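Local coordinates for protein aminotransferase (Paracoccus denitrificans, PDB 4GRX) that probably catalyses pyridoxal phosphate-dependent transfer of amino groups as a class III omega-aminotransferase, at residues 366-371 / 433-438. Residues are numbered along the deposited sequence; the frame is centred on the assembly and turned at random.
Sequences PRFEAG and IVLCPP
Phe368 and Leu435 mark the nearest approach of the two backbones, with 9.9 Å from Phe368 CA to Leu435 CA, a separation that side chains alone bridge. Residues 366-371 are helical, as the bond from Ala370 N to Pro366 O (2.9 Å) confirms; residues 433-435 are the end of an edge strand that runs on into the loop of Pro437. Phe368 reaches across because its CG is anti to the backbone N (chi1 -156°), and it touches with the far edge of its ring. CE2 meets Pro437 CD at 3.7 Å, and CZ lies 3.9 Å from Leu435 CB; both partners sit near the ring plane, so neither stacks on a face. On the remaining corner, Phe368 CE1 is 4.0 Å from Leu435 CD1. The far edge of the ring is thus set against Leu435 and Pro437, a purely apolar meeting that buries 125 Å² in all. Trp391, Phe389 and, from helix 443-463, Met446 and Met449 also contact the phenyl group. Shortening Phe368 to an alanine is likely to open a gap beside Pro437 CD and Leu435 CB and to take one aromatic partner from Trp391 and Phe389. With Leu435 paired to Trp391 through the backbone, the geometry is that of a helix packed on a three-stranded antiparallel sheet (381-387, 390-395, 432-435), consistent with the C-terminal alpha/beta part of fold-type I PLP enzymes.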
loop_
_atom_site.group_PDB
_atom_site.type_symbol
_atom_site.label_atom_id
_atom_site.label_comp_id
_atom_site.label_asym_id
_atom_site.label_seq_id
_atom_site.Cartn_x
_atom_site.Cartn_y
_atom_site.Cartn_z
ATOM N N PRO A 366 -2.107 -34.784 -5.948
ATOM C CA PRO A 366 -1.541 -36.112 -5.678
ATOM C C PRO A 366 -0.187 -36.328 -6.341
ATOM O O PRO A 366 0.754 -36.748 -5.670
ATOM C CB PRO A 366 -2.584 -37.056 -6.278
ATOM C CG PRO A 366 -3.861 -36.315 -6.111
ATOM C CD PRO A 366 -3.507 -34.890 -6.412
ATOM N N ARG A 367 -0.098 -36.041 -7.640
ATOM C CA ARG A 367 1.146 -36.178 -8.395
ATOM C C ARG A 367 2.286 -35.279 -7.875
ATOM O O ARG A 367 3.451 -35.714 -7.812
ATOM C CB ARG A 367 0.888 -35.880 -9.858
ATOM C CG ARG A 367 2.126 -35.994 -10.718
ATOM C CD ARG A 367 1.875 -35.417 -12.100
ATOM N NE ARG A 367 2.964 -35.728 -13.021
ATOM C CZ ARG A 367 2.987 -36.810 -13.784
ATOM N NH1 ARG A 367 1.986 -37.676 -13.725
ATOM N NH2 ARG A 367 4.009 -37.035 -14.594
ATOM N N PHE A 368 1.937 -34.037 -7.523
ATOM C CA PHE A 368 2.854 -33.049 -6.949
ATOM C C PHE A 368 3.435 -33.600 -5.660
ATOM O O PHE A 368 4.645 -33.550 -5.446
ATOM C CB PHE A 368 2.083 -31.764 -6.640
ATOM C CG PHE A 368 2.926 -30.508 -6.597
ATOM C CD1 PHE A 368 4.232 -30.518 -6.101
ATOM C CD2 PHE A 368 2.380 -29.293 -7.011
ATOM C CE1 PHE A 368 4.987 -29.357 -6.060
ATOM C CE2 PHE A 368 3.118 -28.123 -6.960
ATOM C CZ PHE A 368 4.426 -28.155 -6.483
ATOM N N GLU A 369 2.562 -34.134 -4.810
ATOM C CA GLU A 369 2.967 -34.770 -3.561
ATOM C C GLU A 369 3.844 -36.007 -3.756
ATOM O O GLU A 369 4.744 -36.273 -2.947
ATOM C CB GLU A 369 1.741 -35.138 -2.733
ATOM C CG GLU A 369 2.079 -35.601 -1.328
ATOM C CD GLU A 369 0.861 -35.783 -0.454
ATOM O OE1 GLU A 369 -0.237 -35.330 -0.843
ATOM O OE2 GLU A 369 1.012 -36.385 0.624
ATOM N N ALA A 370 3.575 -36.761 -4.822
ATOM C CA ALA A 370 4.381 -37.930 -5.160
ATOM C C ALA A 370 5.812 -37.539 -5.551
ATOM O O ALA A 370 6.765 -38.198 -5.149
ATOM C CB ALA A 370 3.711 -38.734 -6.258
ATOM N N GLY A 371 5.951 -36.449 -6.308
ATOM C CA GLY A 371 7.260 -35.934 -6.713
ATOM C C GLY A 371 8.139 -35.542 -5.538
ATOM O O GLY A 371 9.315 -35.901 -5.479
ATOM N N ILE A 433 13.033 -25.005 0.616
ATOM C CA ILE A 433 12.865 -24.931 -0.836
ATOM C C ILE A 433 11.377 -24.948 -1.188
ATOM O O ILE A 433 10.695 -25.969 -1.040
ATOM C CB ILE A 433 13.562 -26.107 -1.525
ATOM C CG1 ILE A 433 15.003 -26.220 -1.028
ATOM C CG2 ILE A 433 13.486 -25.969 -3.046
ATOM C CD1 ILE A 433 15.446 -27.645 -0.786
ATOM N N VAL A 434 10.882 -23.812 -1.667
ATOM C CA VAL A 434 9.457 -23.601 -1.866
ATOM C C VAL A 434 9.068 -23.756 -3.327
ATOM O O VAL A 434 9.782 -23.333 -4.234
ATOM C CB VAL A 434 9.042 -22.213 -1.345
ATOM C CG1 VAL A 434 7.610 -21.883 -1.706
ATOM C CG2 VAL A 434 9.222 -22.151 0.157
ATOM N N LEU A 435 7.924 -24.382 -3.546
ATOM C CA LEU A 435 7.380 -24.546 -4.870
ATOM C C LEU A 435 5.923 -24.126 -4.810
ATOM O O LEU A 435 5.130 -24.671 -4.008
ATOM C CB LEU A 435 7.514 -25.998 -5.303
ATOM C CG LEU A 435 8.907 -26.559 -5.602
ATOM C CD1 LEU A 435 8.799 -28.034 -5.972
ATOM C CD2 LEU A 435 9.615 -25.782 -6.716
ATOM N N CYS A 436 5.581 -23.121 -5.612
ATOM C CA CYS A 436 4.210 -22.610 -5.681
ATOM C C CYS A 436 3.873 -22.129 -7.092
ATOM O O CYS A 436 3.615 -20.933 -7.307
ATOM C CB CYS A 436 3.964 -21.511 -4.629
ATOM S SG CYS A 436 5.026 -20.045 -4.745
ATOM N N PRO A 437 3.856 -23.072 -8.060
ATOM C CA PRO A 437 3.694 -22.752 -9.483
ATOM C C PRO A 437 2.292 -22.213 -9.820
ATOM O O PRO A 437 1.366 -22.390 -9.029
ATOM C CB PRO A 437 3.920 -24.107 -10.184
ATOM C CG PRO A 437 3.962 -25.151 -9.113
ATOM C CD PRO A 437 3.682 -24.513 -7.795
ATOM N N PRO A 438 2.124 -21.567 -10.994
ATOM C CA PRO A 438 0.752 -21.179 -11.363
ATOM C C PRO A 438 -0.199 -22.384 -11.439
ATOM O O PRO A 438 0.221 -23.532 -11.644
ATOM C CB PRO A 438 0.919 -20.567 -12.756
ATOM C CG PRO A 438 2.361 -20.229 -12.877
ATOM C CD PRO A 438 3.089 -21.249 -12.062
#